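Local atomic coordinates of sulfatase (Bacteroides fragilis CAG:558, PDB entry 6USS), a protein that probably hydrolyses sulfate esters as an arylsulfatase of the gut microbiome, with calcium as cofactor. Residues R105-T110 with A127-N132. The protein carries 1 engineered substitution. Residues are numbered along the deposited sequence; the frame is centred on the assembly and turned at random.
Sequences RVTNWT and ADWNVN
The indole of Trp129 packs against the backbone bend of Arg105-Thr110 in a buried loop-to-loop contact. The first loop follows helix 101-104; the second joins strand 124-125 to strand 133-135. Trp129 CG sits between its own backbone N and carbonyl carbon (chi1 67°). At the benzo edge, Trp129 CZ3 is 3.1 Å from Asn108 O. Asn108 CB lies over one face, 4.0 Å from the centroid of the six-membered ring of Trp129, a CH-pi contact. Val131 CG1 packs on the opposite face, toward the rim. Arg105 O lies near the ring plane, 3.4 Å from Trp129 CE3, and Thr110 CG2 meets the edge at Trp129 CZ3. Trp129 NE1 donates a hydrogen bond to Asp118 OD1, and Asn108 ND2 donates one to Asp118 OD2. Val106 and Asn130, their CA atoms 4.9 Å apart, are each the centre of an inverse gamma turn. Both loops belong to the sulfatase fold of the alkaline phosphatase clan, and the Trp109 side chain comes within about 8 Å of the bound calcium ion. One hydrogen bond joins the two backbones, from Asn130 N to Arg105 O at 2.8 Å. It is nearly straight at the hydrogen (169°), with the donor above the carbonyl plane. Asn130 ND2 lies 3.4 Å from Arg105 CB and donates a hydrogen bond to His104 O. Arg105 NH2 donates one to Gly498 O. Thr110 CB and CG2 each lie 3.4 Å from Val131 O, in van der Waals contact.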
ATOM      1  N   ARG A 105       9.161  10.413 -20.960  1.00 17.74           N
ATOM      2  CA  ARG A 105       9.102  11.873 -20.995  1.00 18.89           C
ATOM      3  C   ARG A 105       9.160  12.534 -19.623  1.00 18.75           C
ATOM      4  O   ARG A 105       8.888  13.736 -19.517  1.00 16.91           O
ATOM      5  CB  ARG A 105       7.852  12.370 -21.723  1.00 16.51           C
ATOM      6  CG  ARG A 105       7.763  11.879 -23.142  1.00 22.61           C
ATOM      7  CD  ARG A 105       6.356  11.998 -23.645  1.00 21.59           C
ATOM      8  NE  ARG A 105       6.284  12.013 -25.099  1.00 19.12           N
ATOM      9  CZ  ARG A 105       5.176  12.304 -25.773  1.00 21.38           C
ATOM     10  NH1 ARG A 105       4.070  12.610 -25.113  1.00 20.64           N
ATOM     11  NH2 ARG A 105       5.166  12.296 -27.099  1.00 25.26           N
ATOM     12  N   VAL A 106       9.490  11.796 -18.569  1.00 15.06           N
ATOM     13  CA  VAL A 106       9.829  12.439 -17.305  1.00 17.92           C
ATOM     14  C   VAL A 106      11.324  12.722 -17.357  1.00 16.23           C
ATOM     15  O   VAL A 106      12.117  12.021 -16.723  1.00 19.45           O
ATOM     16  CB  VAL A 106       9.457  11.558 -16.094  1.00 19.63           C
ATOM     17  CG1 VAL A 106       9.355  12.386 -14.855  1.00 16.19           C
ATOM     18  CG2 VAL A 106       8.154  10.829 -16.335  1.00 17.02           C
ATOM     19  N   THR A 107      11.720  13.736 -18.138  1.00 18.66           N
ATOM     20  CA  THR A 107      13.107  13.924 -18.560  1.00 17.70           C
ATOM     21  C   THR A 107      13.849  14.974 -17.753  1.00 19.70           C
ATOM     22  O   THR A 107      15.066  15.113 -17.923  1.00 20.38           O
ATOM     23  CB  THR A 107      13.184  14.293 -20.060  1.00 18.62           C
ATOM     24  OG1 THR A 107      12.167  15.244 -20.390  1.00 18.89           O
ATOM     25  CG2 THR A 107      13.018  13.054 -20.947  1.00 16.86           C
ATOM     26  N   ASN A 108      13.164  15.717 -16.894  1.00 17.55           N
ATOM     27  CA  ASN A 108      13.817  16.584 -15.928  1.00 17.85           C
ATOM     28  C   ASN A 108      13.184  16.322 -14.567  1.00 21.35           C
ATOM     29  O   ASN A 108      12.243  15.531 -14.451  1.00 22.38           O
ATOM     30  CB  ASN A 108      13.705  18.046 -16.357  1.00 19.65           C
ATOM     31  CG  ASN A 108      14.716  18.920 -15.688  1.00 20.53           C
ATOM     32  OD1 ASN A 108      15.426  18.487 -14.775  1.00 21.43           O
ATOM     33  ND2 ASN A 108      14.776  20.181 -16.115  1.00 22.10           N
ATOM     34  N   TRP A 109      13.680  16.979 -13.519  1.00 19.63           N
ATOM     35  CA  TRP A 109      13.242  16.600 -12.177  1.00 26.09           C
ATOM     36  C   TRP A 109      11.852  17.155 -11.835  1.00 22.24           C
ATOM     37  O   TRP A 109      11.493  18.274 -12.201  1.00 18.53           O
ATOM     38  CB  TRP A 109      14.274  17.024 -11.126  1.00 27.67           C
ATOM     39  CG  TRP A 109      14.412  18.491 -10.891  1.00 24.46           C
ATOM     40  CD1 TRP A 109      15.270  19.345 -11.527  1.00 22.80           C
ATOM     41  CD2 TRP A 109      13.694  19.277  -9.927  1.00 23.31           C
ATOM     42  NE1 TRP A 109      15.123  20.622 -11.024  1.00 25.91           N
ATOM     43  CE2 TRP A 109      14.161  20.608 -10.042  1.00 26.93           C
ATOM     44  CE3 TRP A 109      12.707  18.986  -8.977  1.00 22.40           C
ATOM     45  CZ2 TRP A 109      13.662  21.649  -9.249  1.00 25.00           C
ATOM     46  CZ3 TRP A 109      12.221  20.015  -8.183  1.00 24.73           C
ATOM     47  CH2 TRP A 109      12.698  21.333  -8.328  1.00 27.99           C
ATOM     48  N   THR A 110      11.064  16.350 -11.130  1.00 24.23           N
ATOM     49  CA  THR A 110       9.673  16.671 -10.843  1.00 22.06           C
ATOM     50  C   THR A 110       9.464  17.001  -9.370  1.00 21.26           C
ATOM     51  O   THR A 110      10.179  16.495  -8.495  1.00 17.13           O
ATOM     52  CB  THR A 110       8.752  15.509 -11.219  1.00 17.14           C
ATOM     53  OG1 THR A 110       8.960  14.429 -10.306  1.00 17.77           O
ATOM     54  CG2 THR A 110       9.043  15.030 -12.618  1.00 16.77           C
ATOM     55  N   ALA A 127      10.553  20.723 -24.142  1.00 23.11           N
ATOM     56  CA  ALA A 127       9.488  19.807 -24.540  1.00 18.86           C
ATOM     57  C   ALA A 127       8.310  19.925 -23.586  1.00 21.47           C
ATOM     58  O   ALA A 127       8.454  20.330 -22.427  1.00 20.37           O
ATOM     59  CB  ALA A 127       9.990  18.368 -24.553  1.00 18.82           C
ATOM     60  N   ASP A 128       7.123  19.583 -24.086  1.00 22.36           N
ATOM     61  CA  ASP A 128       5.943  19.505 -23.221  1.00 20.74           C
ATOM     62  C   ASP A 128       5.999  18.155 -22.519  1.00 18.21           C
ATOM     63  O   ASP A 128       5.255  17.223 -22.828  1.00 15.00           O
ATOM     64  CB  ASP A 128       4.659  19.680 -24.014  1.00 18.85           C
ATOM     65  CG  ASP A 128       3.421  19.683 -23.129  1.00 23.65           C
ATOM     66  OD1 ASP A 128       3.553  19.694 -21.885  1.00 17.41           O
ATOM     67  OD2 ASP A 128       2.309  19.649 -23.695  1.00 24.45           O
ATOM     68  N   TRP A 129       6.900  18.069 -21.547  1.00 18.58           N
ATOM     69  CA  TRP A 129       7.269  16.812 -20.925  1.00 20.96           C
ATOM     70  C   TRP A 129       6.363  16.496 -19.721  1.00 16.86           C
ATOM     71  O   TRP A 129       5.495  17.281 -19.338  1.00 20.45           O
ATOM     72  CB  TRP A 129       8.754  16.857 -20.557  1.00 19.31           C
ATOM     73  CG  TRP A 129       9.144  17.835 -19.473  1.00 24.74           C
ATOM     74  CD1 TRP A 129       9.357  19.190 -19.605  1.00 22.01           C
ATOM     75  CD2 TRP A 129       9.401  17.522 -18.094  1.00 22.05           C
ATOM     76  NE1 TRP A 129       9.727  19.733 -18.385  1.00 18.81           N
ATOM     77  CE2 TRP A 129       9.766  18.730 -17.447  1.00 19.52           C
ATOM     78  CE3 TRP A 129       9.365  16.337 -17.347  1.00 18.13           C
ATOM     79  CZ2 TRP A 129      10.086  18.783 -16.088  1.00 19.72           C
ATOM     80  CZ3 TRP A 129       9.683  16.395 -15.993  1.00 19.50           C
ATOM     81  CH2 TRP A 129      10.038  17.612 -15.379  1.00 19.12           C
ATOM     82  N   ASN A 130       6.552  15.305 -19.150  1.00 17.98           N
ATOM     83  CA  ASN A 130       5.619  14.745 -18.166  1.00 21.10           C
ATOM     84  C   ASN A 130       5.991  15.181 -16.747  1.00 19.02           C
ATOM     85  O   ASN A 130       6.422  14.385 -15.909  1.00 22.47           O
ATOM     86  CB  ASN A 130       5.573  13.227 -18.286  1.00 17.64           C
ATOM     87  CG  ASN A 130       4.644  12.765 -19.387  1.00 18.83           C
ATOM     88  OD1 ASN A 130       3.641  13.412 -19.664  1.00 16.23           O
ATOM     89  ND2 ASN A 130       4.967  11.641 -20.018  1.00 21.00           N
ATOM     90  N   VAL A 131       5.749  16.467 -16.472  1.00 17.46           N
ATOM     91  CA  VAL A 131       6.123  17.126 -15.221  1.00 16.62           C
ATOM     92  C   VAL A 131       5.547  16.395 -14.018  1.00 22.13           C
ATOM     93  O   VAL A 131       6.009  16.592 -12.891  1.00 21.26           O
ATOM     94  CB  VAL A 131       5.651  18.592 -15.195  1.00 19.81           C
ATOM     95  CG1 VAL A 131       6.386  19.411 -16.239  1.00 16.85           C
ATOM     96  CG2 VAL A 131       4.135  18.659 -15.405  1.00 14.47           C
ATOM     97  N   ASN A 132       4.522  15.569 -14.235  1.00 21.52           N
ATOM     98  CA  ASN A 132       3.855  14.923 -13.119  1.00 18.85           C
ATOM     99  C   ASN A 132       4.368  13.522 -12.843  1.00 25.26           C
ATOM    100  O   ASN A 132       3.943  12.917 -11.847  1.00 22.67           O
ATOM    101  CB  ASN A 132       2.345  14.868 -13.355  1.00 22.31           C
ATOM    102  CG  ASN A 132       1.653  16.188 -13.052  1.00 21.14           C
ATOM    103  OD1 ASN A 132       2.253  17.122 -12.494  1.00 17.76           O
ATOM    104  ND2 ASN A 132       0.385  16.281 -13.441  1.00 24.66           N
TER